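PDB 5D8N: leucine aminopeptidase A1, chloroplastic, which catalyses removal of N-terminal amino acids, preferably leucine, from peptides as a magnesium-dependent homohexameric aminopeptidase, and also acts as a protein-folding chaperone. Local coordinates for residues 30-35 with 165-170; 122-127 with 142-147; 363-368 with 385-390; 370-373 with 377-380. The protein carries 1 engineered substitution. All coordinates share one frame; numbering follows the deposited sequence. Where two conformers were deposited one is given.

Interaction 1 (30-35 with 165-170); sequences ISIGAK and GVVLGS. With MG (magnesium ion), chain G.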
loop_
_atom_site.group_PDB
_atom_site.type_symbol
_atom_site.label_atom_id
_atom_site.label_comp_id
_atom_site.label_asym_id
_atom_site.label_seq_id
_atom_site.Cartn_x
_atom_site.Cartn_y
_atom_site.Cartn_z
ATOM N N ILE A 30 -29.265 -35.314 21.733
ATOM C CA ILE A 30 -29.530 -36.454 20.895
ATOM C C ILE A 30 -29.384 -37.695 21.755
ATOM O O ILE A 30 -28.469 -37.792 22.572
ATOM C CB ILE A 30 -28.555 -36.482 19.702
ATOM C CG1 ILE A 30 -28.762 -35.224 18.852
ATOM C CG2 ILE A 30 -28.785 -37.705 18.848
ATOM C CD1 ILE A 30 -27.574 -34.885 17.968
ATOM N N SER A 31 -30.337 -38.614 21.624
ATOM C CA SER A 31 -30.254 -39.894 22.296
ATOM C C SER A 31 -29.483 -40.865 21.411
ATOM O O SER A 31 -29.931 -41.210 20.317
ATOM C CB SER A 31 -31.671 -40.425 22.574
ATOM O OG SER A 31 -31.623 -41.692 23.208
ATOM N N ILE A 32 -28.298 -41.269 21.857
ATOM C CA ILE A 32 -27.421 -42.107 21.027
ATOM C C ILE A 32 -27.253 -43.471 21.681
ATOM O O ILE A 32 -26.934 -43.580 22.865
ATOM C CB ILE A 32 -26.021 -41.480 20.872
ATOM C CG1 ILE A 32 -26.158 -40.076 20.326
ATOM C CG2 ILE A 32 -25.159 -42.346 19.968
ATOM C CD1 ILE A 32 -24.838 -39.384 20.110
ATOM N N GLY A 33 -27.424 -44.517 20.892
ATOM C CA GLY A 33 -27.240 -45.861 21.406
ATOM C C GLY A 33 -26.745 -46.786 20.328
ATOM O O GLY A 33 -26.950 -46.541 19.127
ATOM N N ALA A 34 -26.019 -47.812 20.764
ATOM C CA ALA A 34 -25.574 -48.863 19.863
ATOM C C ALA A 34 -26.552 -50.034 19.964
ATOM O O ALA A 34 -26.989 -50.344 21.073
ATOM C CB ALA A 34 -24.179 -49.308 20.243
ATOM N N LYS A 35 -27.088 -50.459 18.818
ATOM C CA LYS A 35 -28.154 -51.473 18.747
ATOM C C LYS A 35 -27.679 -52.666 17.938
ATOM O O LYS A 35 -26.853 -52.512 17.039
ATOM C CB LYS A 35 -29.438 -50.957 18.080
ATOM C CG LYS A 35 -29.949 -49.608 18.536
ATOM C CD LYS A 35 -30.472 -49.661 19.957
ATOM C CE LYS A 35 -31.111 -48.340 20.351
ATOM N NZ LYS A 35 -31.398 -48.302 21.813
ATOM N N GLY A 165 -19.182 -37.216 15.081
ATOM C CA GLY A 165 -19.491 -36.520 13.820
ATOM C C GLY A 165 -20.947 -36.080 13.747
ATOM O O GLY A 165 -21.267 -34.997 13.270
ATOM N N VAL A 166 -21.844 -36.932 14.226
ATOM C CA VAL A 166 -23.274 -36.592 14.204
ATOM C C VAL A 166 -23.560 -35.416 15.166
ATOM O O VAL A 166 -24.316 -34.532 14.821
ATOM C CB VAL A 166 -24.144 -37.795 14.560
ATOM C CG1 VAL A 166 -25.602 -37.379 14.715
ATOM C CG2 VAL A 166 -24.008 -38.855 13.481
ATOM N N VAL A 167 -23.004 -35.472 16.380
ATOM C CA VAL A 167 -23.298 -34.480 17.403
ATOM C C VAL A 167 -22.736 -33.128 16.975
ATOM O O VAL A 167 -23.449 -32.139 16.931
ATOM C CB VAL A 167 -22.727 -34.892 18.784
ATOM C CG1 VAL A 167 -22.872 -33.767 19.805
ATOM C CG2 VAL A 167 -23.460 -36.106 19.333
ATOM N N LEU A 168 -21.480 -33.119 16.541
ATOM C CA LEU A 168 -20.858 -31.870 16.164
ATOM C C LEU A 168 -21.434 -31.367 14.847
ATOM O O LEU A 168 -21.623 -30.185 14.682
ATOM C CB LEU A 168 -19.349 -32.060 16.011
ATOM C CG LEU A 168 -18.636 -32.426 17.295
ATOM C CD1 LEU A 168 -17.125 -32.506 17.004
ATOM C CD2 LEU A 168 -18.941 -31.379 18.340
ATOM N N GLY A 169 -21.813 -32.278 13.954
ATOM C CA GLY A 169 -22.380 -31.900 12.677
ATOM C C GLY A 169 -23.780 -31.343 12.804
ATOM O O GLY A 169 -24.178 -30.544 11.960
ATOM N N SER A 170 -24.483 -31.686 13.882
ATOM C CA SER A 170 -25.841 -31.191 14.117
ATOM C C SER A 170 -25.878 -29.864 14.843
ATOM O O SER A 170 -26.945 -29.266 14.944
ATOM C CB SER A 170 -26.640 -32.189 14.967
ATOM O OG SER A 170 -26.759 -33.399 14.241
HETATM MG MG MG G . -26.918 -42.505 24.993
HETATM O O HOH W 1 -27.192 -40.401 24.460
HETATM O O HOH W 2 -29.012 -42.716 24.789
HETATM O O HOH W 3 -27.512 -42.333 27.199
HETATM O O HOH W 4 -26.650 -45.033 25.161
HETATM O O HOH W 5 -25.095 -42.328 25.325
#
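Ile32 reaches from strand 31-35 to Val167 on helix 152-170, and following its side chain outward shows how little of it makes the contact. CB points toward the helix. CG1 lies beside the backbone N (chi1 -55°) and, with chi2 close to 180°, carries CD1 straight out to CG2 of Val167, 3.6 Å away. The two side chains cross obliquely, methyl on methyl. Isoleucine, beta-branched as strands accept well, has a delta methyl long enough to reach the helix, while the shorter valine keeps its methyls close to the helix surface.

This is alpha/beta packing in the N-terminal, macro-like domain: strand 31-35 is an edge of its mixed sheet, paired with strand 187-191, and Leu188 and Ile203 also touch Ile32. Two residues earlier, CD1 of Ile30 comes within 4.1 Å of OG of Ser170 and 4.3 Å of CA of Val167. That serine hydroxyl is turned back into its own helix, where OG donates to O of Val166 at 2.8 Å, so its hydrogen is spent on the carbonyl while OG and CB meet Ile30 CD1.

The backbone of Ile32 serves a different chemistry. Its O binds a magnesium ion at 2.4 Å, five waters complete the shell, and one of them accepts a hydrogen bond from Ile32 N at 3.0 Å. This ion is separate from the metal pair bound by Asp305 and Glu387.

Interaction 2 (122-127 with 142-147); sequences HSLGQA and VALAST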
loop_
_atom_site.group_PDB
_atom_site.type_symbol
_atom_site.label_atom_id
_atom_site.label_comp_id
_atom_site.label_asym_id
_atom_site.label_seq_id
_atom_site.Cartn_x
_atom_site.Cartn_y
_atom_site.Cartn_z
ATOM N N HIS A 122 -15.567 -39.615 11.812
ATOM C CA HIS A 122 -16.056 -38.259 12.040
ATOM C C HIS A 122 -16.778 -37.702 10.817
ATOM O O HIS A 122 -17.885 -37.171 10.939
ATOM C CB HIS A 122 -14.926 -37.300 12.369
ATOM C CG HIS A 122 -14.287 -37.577 13.686
ATOM N ND1 HIS A 122 -13.037 -37.109 14.015
ATOM C CD2 HIS A 122 -14.758 -38.201 14.785
ATOM C CE1 HIS A 122 -12.774 -37.400 15.277
ATOM N NE2 HIS A 122 -13.792 -38.092 15.756
ATOM N N SER A 123 -16.163 -37.817 9.645
ATOM C CA SER A 123 -16.791 -37.319 8.418
ATOM C C SER A 123 -18.113 -38.027 8.143
ATOM O O SER A 123 -19.050 -37.419 7.630
ATOM C CB SER A 123 -15.846 -37.482 7.214
ATOM O OG SER A 123 -14.765 -36.587 7.384
ATOM N N LEU A 124 -18.094 -39.351 8.286
ATOM C CA LEU A 124 -19.292 -40.144 8.070
ATOM C C LEU A 124 -20.400 -39.585 8.945
ATOM O O LEU A 124 -21.497 -39.321 8.469
ATOM C CB LEU A 124 -19.053 -41.620 8.378
ATOM C CG LEU A 124 -20.289 -42.514 8.346
ATOM C CD1 LEU A 124 -20.967 -42.466 6.986
ATOM C CD2 LEU A 124 -19.919 -43.949 8.660
ATOM N N GLY A 125 -20.124 -39.385 10.221
ATOM C CA GLY A 125 -21.117 -38.818 11.117
ATOM C C GLY A 125 -21.591 -37.442 10.661
ATOM O O GLY A 125 -22.790 -37.139 10.801
ATOM N N GLN A 126 -20.642 -36.557 10.322
ATOM C CA GLN A 126 -20.976 -35.235 9.825
ATOM C C GLN A 126 -21.905 -35.354 8.619
ATOM O O GLN A 126 -22.849 -34.579 8.486
ATOM C CB GLN A 126 -19.718 -34.440 9.427
ATOM C CG GLN A 126 -18.819 -34.051 10.595
ATOM C CD GLN A 126 -17.403 -33.617 10.201
ATOM O OE1 GLN A 126 -17.097 -33.317 9.040
ATOM N NE2 GLN A 126 -16.509 -33.641 11.183
ATOM N N ALA A 127 -21.612 -36.275 7.703
ATOM C CA ALA A 127 -22.435 -36.403 6.489
ATOM C C ALA A 127 -23.836 -36.877 6.873
ATOM O O ALA A 127 -24.816 -36.487 6.250
ATOM C CB ALA A 127 -21.796 -37.361 5.489
ATOM N N VAL A 142 -26.840 -45.076 11.585
ATOM C CA VAL A 142 -25.633 -45.137 10.798
ATOM C C VAL A 142 -25.048 -46.517 10.942
ATOM O O VAL A 142 -24.946 -47.049 12.056
ATOM C CB VAL A 142 -24.589 -44.102 11.269
ATOM C CG1 VAL A 142 -23.322 -44.189 10.436
ATOM C CG2 VAL A 142 -25.158 -42.700 11.181
ATOM N N ALA A 143 -24.504 -46.981 9.829
ATOM C CA ALA A 143 -23.766 -48.237 9.775
ATOM C C ALA A 143 -22.640 -48.184 8.736
ATOM O O ALA A 143 -22.673 -47.359 7.821
ATOM C CB ALA A 143 -24.748 -49.335 9.394
ATOM N N LEU A 144 -21.684 -49.099 8.837
ATOM C CA LEU A 144 -20.679 -49.318 7.787
ATOM C C LEU A 144 -21.124 -50.408 6.837
ATOM O O LEU A 144 -21.724 -51.387 7.256
ATOM C CB LEU A 144 -19.326 -49.730 8.374
ATOM C CG LEU A 144 -18.763 -48.763 9.407
ATOM C CD1 LEU A 144 -17.400 -49.219 9.891
ATOM C CD2 LEU A 144 -18.666 -47.362 8.815
ATOM N N ALA A 145 -20.830 -50.257 5.554
ATOM C CA ALA A 145 -21.197 -51.285 4.597
ATOM C C ALA A 145 -20.403 -52.547 4.879
ATOM O O ALA A 145 -20.877 -53.646 4.588
ATOM C CB ALA A 145 -20.957 -50.829 3.173
ATOM N N SER A 146 -19.200 -52.404 5.424
ATOM C CA SER A 146 -18.445 -53.586 5.815
ATOM C C SER A 146 -17.656 -53.391 7.105
ATOM O O SER A 146 -16.990 -52.377 7.316
ATOM C CB SER A 146 -17.536 -54.077 4.684
ATOM O OG SER A 146 -16.568 -53.102 4.346
ATOM N N THR A 147 -17.793 -54.386 7.976
ATOM C CA THR A 147 -17.000 -54.515 9.198
ATOM C C THR A 147 -16.084 -55.750 9.216
ATOM O O THR A 147 -15.514 -56.068 10.261
ATOM C CB THR A 147 -17.946 -54.585 10.420
ATOM O OG1 THR A 147 -18.864 -55.681 10.270
ATOM C CG2 THR A 147 -18.756 -53.270 10.554
#
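Leu124 brings one methyl, CD2, against both Val142 and Leu144, two residues of strand 139-144 that flank the small Ala143. CD2 lies 3.8 Å from CG1 of Val142 and 3.6 Å from CD2 of Leu144. Toward the valine the approach is tip to tip; the second leucine comes in at a slant, its CB set to one side but its extended chain bringing CD2 back to the contact. With CG of Leu124 anti to the backbone N (chi1 173°) and CD2 anti to CA, that methyl is the far end of an extended chain.

Helix 119-134 packs here on the strand that follows it in the chain, the axes of the two short segments passing 9.9 Å apart and running in roughly opposing directions, at 140°. The strand lies inside the mixed sheet of the macro-like N-terminal domain, bonded to backbone on both edges: Ala48 and Gly50 on one strand, Asp189 and Leu191 on the other. Ile162 of helix 152-170 touches both Leu124 and Val142.

With all four touching residues buried and no hydrogen bond crossing between the segments, the contact depends on dispersion and on exclusion of water; branched aliphatic side chains supply both without bringing a polar group that would need a partner.

Interaction 3 (363-368 with 385-390); sequences EGMRPG and DAEGRL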
loop_
_atom_site.group_PDB
_atom_site.type_symbol
_atom_site.label_atom_id
_atom_site.label_comp_id
_atom_site.label_asym_id
_atom_site.label_seq_id
_atom_site.Cartn_x
_atom_site.Cartn_y
_atom_site.Cartn_z
ATOM N N GLU A 363 -6.179 5.546 28.918
ATOM C CA GLU A 363 -5.585 4.716 29.961
ATOM C C GLU A 363 -4.748 3.584 29.365
ATOM O O GLU A 363 -4.112 2.828 30.099
ATOM C CB GLU A 363 -6.667 4.126 30.875
ATOM C CG GLU A 363 -7.381 5.144 31.758
ATOM C CD GLU A 363 -8.633 5.738 31.117
ATOM O OE1 GLU A 363 -8.956 5.380 29.948
ATOM O OE2 GLU A 363 -9.316 6.544 31.811
ATOM N N GLY A 364 -4.623 3.560 28.043
ATOM C CA GLY A 364 -3.990 2.433 27.363
ATOM C C GLY A 364 -2.476 2.450 27.287
ATOM O O GLY A 364 -1.847 3.506 27.400
ATOM N N MET A 365 -1.911 1.280 26.983
ATOM C CA MET A 365 -0.494 1.130 26.654
ATOM C C MET A 365 -0.199 1.719 25.273
ATOM O O MET A 365 -1.015 1.621 24.377
ATOM C CB MET A 365 -0.115 -0.351 26.695
ATOM C CG MET A 365 1.308 -0.653 26.289
ATOM S SD MET A 365 1.793 -2.359 26.634
ATOM C CE MET A 365 0.582 -3.283 25.719
ATOM N N ARG A 366 0.949 2.373 25.129
ATOM C CA ARG A 366 1.388 2.928 23.860
ATOM C C ARG A 366 2.430 2.017 23.244
ATOM O O ARG A 366 3.206 1.425 23.970
ATOM C CB ARG A 366 2.023 4.307 24.095
ATOM C CG ARG A 366 1.109 5.385 24.675
ATOM C CD ARG A 366 1.877 6.280 25.635
ATOM N NE ARG A 366 2.171 5.550 26.856
ATOM C CZ ARG A 366 1.415 5.573 27.947
ATOM N NH1 ARG A 366 0.568 6.575 28.137
ATOM N NH2 ARG A 366 1.524 4.591 28.844
ATOM N N PRO A 367 2.594 2.063 21.917
ATOM C CA PRO A 367 3.752 1.418 21.346
ATOM C C PRO A 367 4.996 2.048 21.933
ATOM O O PRO A 367 5.019 3.272 22.068
ATOM C CB PRO A 367 3.627 1.692 19.836
ATOM C CG PRO A 367 2.569 2.717 19.671
ATOM C CD PRO A 367 1.711 2.649 20.894
ATOM N N GLY A 368 6.044 1.253 22.145
ATOM C CA GLY A 368 7.290 1.733 22.762
ATOM C C GLY A 368 7.338 1.596 24.280
ATOM O O GLY A 368 8.402 1.647 24.902
ATOM N N ASP A 385 0.034 -4.802 17.937
ATOM C CA ASP A 385 -0.764 -5.875 17.360
ATOM C C ASP A 385 -0.318 -7.250 17.848
ATOM O O ASP A 385 -0.945 -8.266 17.531
ATOM C CB ASP A 385 -0.655 -5.843 15.832
ATOM C CG ASP A 385 -1.413 -4.675 15.200
ATOM O OD1 ASP A 385 -2.255 -4.025 15.865
ATOM O OD2 ASP A 385 -1.107 -4.389 14.022
ATOM N N ALA A 386 0.757 -7.295 18.629
ATOM C CA ALA A 386 1.178 -8.542 19.248
ATOM C C ALA A 386 1.147 -8.489 20.769
ATOM O O ALA A 386 2.107 -8.847 21.450
ATOM C CB ALA A 386 2.567 -8.914 18.742
ATOM N N GLU A 387 0.006 -8.112 21.325
ATOM C CA GLU A 387 -0.125 -7.942 22.764
ATOM C C GLU A 387 -0.567 -9.221 23.459
ATOM O O GLU A 387 -0.379 -9.396 24.660
ATOM C CB GLU A 387 -1.070 -6.779 23.081
ATOM C CG GLU A 387 -0.463 -5.434 22.706
ATOM C CD GLU A 387 -1.258 -4.210 23.158
ATOM O OE1 GLU A 387 -2.283 -4.342 23.864
ATOM O OE2 GLU A 387 -0.828 -3.093 22.800
ATOM N N GLY A 388 -1.138 -10.136 22.694
ATOM C CA GLY A 388 -1.589 -11.393 23.269
ATOM C C GLY A 388 -0.480 -12.144 24.010
ATOM O O GLY A 388 -0.703 -12.671 25.101
ATOM N N ARG A 389 0.721 -12.157 23.430
ATOM C CA ARG A 389 1.837 -12.859 24.020
ATOM C C ARG A 389 2.242 -12.250 25.335
ATOM O O ARG A 389 2.749 -12.973 26.184
ATOM C CB ARG A 389 3.031 -12.921 23.079
ATOM C CG ARG A 389 3.565 -11.553 22.679
ATOM C CD ARG A 389 4.570 -11.687 21.549
ATOM N NE ARG A 389 3.901 -12.070 20.315
ATOM C CZ ARG A 389 4.523 -12.340 19.167
ATOM N NH1 ARG A 389 5.845 -12.362 19.091
ATOM N NH2 ARG A 389 3.818 -12.716 18.126
ATOM N N LEU A 390 1.964 -10.963 25.542
ATOM C CA LEU A 390 2.255 -10.346 26.830
ATOM C C LEU A 390 1.392 -10.968 27.927
ATOM O O LEU A 390 1.848 -11.159 29.051
ATOM C CB LEU A 390 2.064 -8.824 26.827
ATOM C CG LEU A 390 3.202 -7.907 26.363
ATOM C CD1 LEU A 390 3.786 -8.386 25.045
ATOM C CD2 LEU A 390 2.701 -6.475 26.213
HETATM O O HOH W 6 -1.998 -0.935 23.328
#
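A methionine methyl set against a metal-binding carboxylate is the heart of this buried contact, in which Met365 of the loop between strands 347-358 and 370-372 meets Glu387 in segment 385-390, which leads into helix 388-401 of the catalytic domain. The two side chains come from opposite directions. Met365 runs out extended through chi1 and chi2, then bends at its thioether (chi3 58°), which turns CE onto the acid. CE lies over one face of the Glu387 carboxylate, nearly above CD at 3.3 Å. Glutamate suits its place by length: CG lies beside the backbone N and the chain stays extended beyond it, bringing the carboxylate to the active site, where Glu387 is a ligand of both magnesium ions and Asp305 lies close by. Asp385, a ligand of the second ion, and Arg389, a predicted active-site residue, share this segment.

Leu390 brings CD2 to 3.9 Å from Met365 CE, a less certain touch because this leucine has a second conformer. Val381 packs against both Met365 and Leu390. On the loop, Arg366 points away from this contact and makes salt bridges with Asp369 and with Glu357 of the second subunit.

No direct hydrogen bond joins the segments, but a water lies between O of Met365, at 2.9 Å, and OE2 of Glu387. The methyl on sulfur is only weakly polarised; covering one carboxylate face, it probably leaves the oxygens' other directions to polar partners.

Interaction 4 (370-373 with 377-380); sequences IVTA and KTIE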
loop_
_atom_site.group_PDB
_atom_site.type_symbol
_atom_site.label_atom_id
_atom_site.label_comp_id
_atom_site.label_asym_id
_atom_site.label_seq_id
_atom_site.Cartn_x
_atom_site.Cartn_y
_atom_site.Cartn_z
ATOM N N ILE A 370 7.490 0.153 27.991
ATOM C CA ILE A 370 8.263 -0.965 28.500
ATOM C C ILE A 370 7.547 -1.520 29.721
ATOM O O ILE A 370 7.268 -0.772 30.659
ATOM C CB ILE A 370 9.673 -0.543 28.900
ATOM C CG1 ILE A 370 10.495 -0.143 27.677
ATOM C CG2 ILE A 370 10.369 -1.689 29.621
ATOM C CD1 ILE A 370 11.805 0.535 28.016
ATOM N N VAL A 371 7.131 -2.781 29.639
ATOM C CA VAL A 371 6.329 -3.393 30.694
ATOM C C VAL A 371 7.169 -4.475 31.344
ATOM O O VAL A 371 8.095 -5.023 30.733
ATOM C CB VAL A 371 5.031 -3.980 30.127
ATOM C CG1 VAL A 371 4.283 -2.925 29.322
ATOM C CG2 VAL A 371 5.308 -5.173 29.226
ATOM N N THR A 372 6.838 -4.800 32.583
ATOM C CA THR A 372 7.603 -5.765 33.351
ATOM C C THR A 372 6.739 -6.957 33.727
ATOM O O THR A 372 5.750 -6.834 34.471
ATOM C CB THR A 372 8.174 -5.055 34.594
ATOM O OG1 THR A 372 8.905 -3.896 34.153
ATOM C CG2 THR A 372 9.096 -5.949 35.433
ATOM N N ALA A 373 7.132 -8.133 33.250
ATOM C CA ALA A 373 6.378 -9.357 33.578
ATOM C C ALA A 373 6.641 -9.792 35.022
ATOM O O ALA A 373 7.518 -9.244 35.696
ATOM C CB ALA A 373 6.763 -10.478 32.625
ATOM N N LYS A 377 11.264 -9.775 34.041
ATOM C CA LYS A 377 11.842 -9.450 32.735
ATOM C C LYS A 377 11.088 -8.299 32.110
ATOM O O LYS A 377 9.866 -8.212 32.251
ATOM C CB LYS A 377 11.851 -10.651 31.781
ATOM C CG LYS A 377 12.721 -11.777 32.299
ATOM C CD LYS A 377 12.834 -12.922 31.311
ATOM C CE LYS A 377 13.648 -14.043 31.925
ATOM N NZ LYS A 377 13.752 -15.188 31.000
ATOM N N THR A 378 11.817 -7.426 31.413
ATOM C CA THR A 378 11.212 -6.249 30.799
ATOM C C THR A 378 11.038 -6.423 29.304
ATOM O O THR A 378 11.883 -7.055 28.638
ATOM C CB THR A 378 12.072 -4.999 31.029
ATOM O OG1 THR A 378 13.421 -5.248 30.609
ATOM C CG2 THR A 378 12.093 -4.650 32.481
ATOM N N ILE A 379 9.921 -5.908 28.796
ATOM C CA ILE A 379 9.549 -6.072 27.391
ATOM C C ILE A 379 9.233 -4.745 26.769
ATOM O O ILE A 379 8.398 -3.997 27.274
ATOM C CB ILE A 379 8.289 -6.956 27.254
ATOM C CG1 ILE A 379 8.521 -8.299 27.941
ATOM C CG2 ILE A 379 7.916 -7.173 25.797
ATOM C CD1 ILE A 379 7.236 -8.874 28.499
ATOM N N GLU A 380 9.995 -4.406 25.741
ATOM C CA GLU A 380 9.699 -3.224 24.950
ATOM C C GLU A 380 8.653 -3.548 23.898
ATOM O O GLU A 380 8.827 -4.441 23.072
ATOM C CB GLU A 380 10.945 -2.679 24.257
ATOM C CG GLU A 380 10.650 -1.480 23.360
ATOM C CD GLU A 380 11.884 -0.950 22.646
ATOM O OE1 GLU A 380 12.881 -1.706 22.439
ATOM O OE2 GLU A 380 11.838 0.275 22.393
#
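Val371 and Ile379 form the hydrogen-bonded pair of two antiparallel strands: Val371 N donates to Ile379 O at 2.9 Å and Ile379 N to Val371 O at 2.8 Å. A third bond, Ala373 N to Lys377 O at 2.9 Å, continues the ladder toward the turn. On the face bearing this pair, chi1 of -53° sets CG1 of Val371 beside the backbone N and leaves CG2 between N and carbonyl carbon, 4.0 Å from CB of Ile379. Ala373, small enough to lie close to helix 388-401, extends the same apolar patch.

The opposite face carries Ile370, Thr372, Thr378 and Glu380. The two threonines lie side by side and point the same way, but their torsions differ. OG1 of Thr372 stands beside its backbone N, 3.7 Å from CG2 of Thr378; OG1 of Thr378 takes the place between N and carbonyl carbon (chi1 53°). Each hydroxyl finds a partner on the second subunit, Thr20 OG1 for Thr372 and Phe176 O for Thr378. Ile370 CG2 reaches 4.0 Å to Thr378 CB, while the extended Glu380 gives OE1 to Ser465 and OE2 to Lys323 of the second subunit. Beta-branched residues suit the extended backbone, and threonine adds a bonding group at the interface. The whole is a short beta hairpin, joined to strand 470-471 and built into a subunit interface of the M17 hexamer.

Overall arrangement
The four contacts fall into two pairs on opposite sides of the chain's centre. Interactions 1 and 2 both pack helices on the sheet of the N-terminal domain and touch through Val166 CG2 and Gly125 O (3.4 Å); interaction 2 is fully buried, whereas interaction 1 lies at an edge strand, partly buried beside a hydrated magnesium ion. Interactions 3 and 4, about 44 to 53 Å from these between centres, share the catalytic domain and a subunit interface, with Met365 SD meeting Val371 CG1. Aliphatic methyls suffice in 1 and 2; interaction 3 adds a metal-binding carboxylate, and interaction 4 alone has hydrogen bonds directly between its segments.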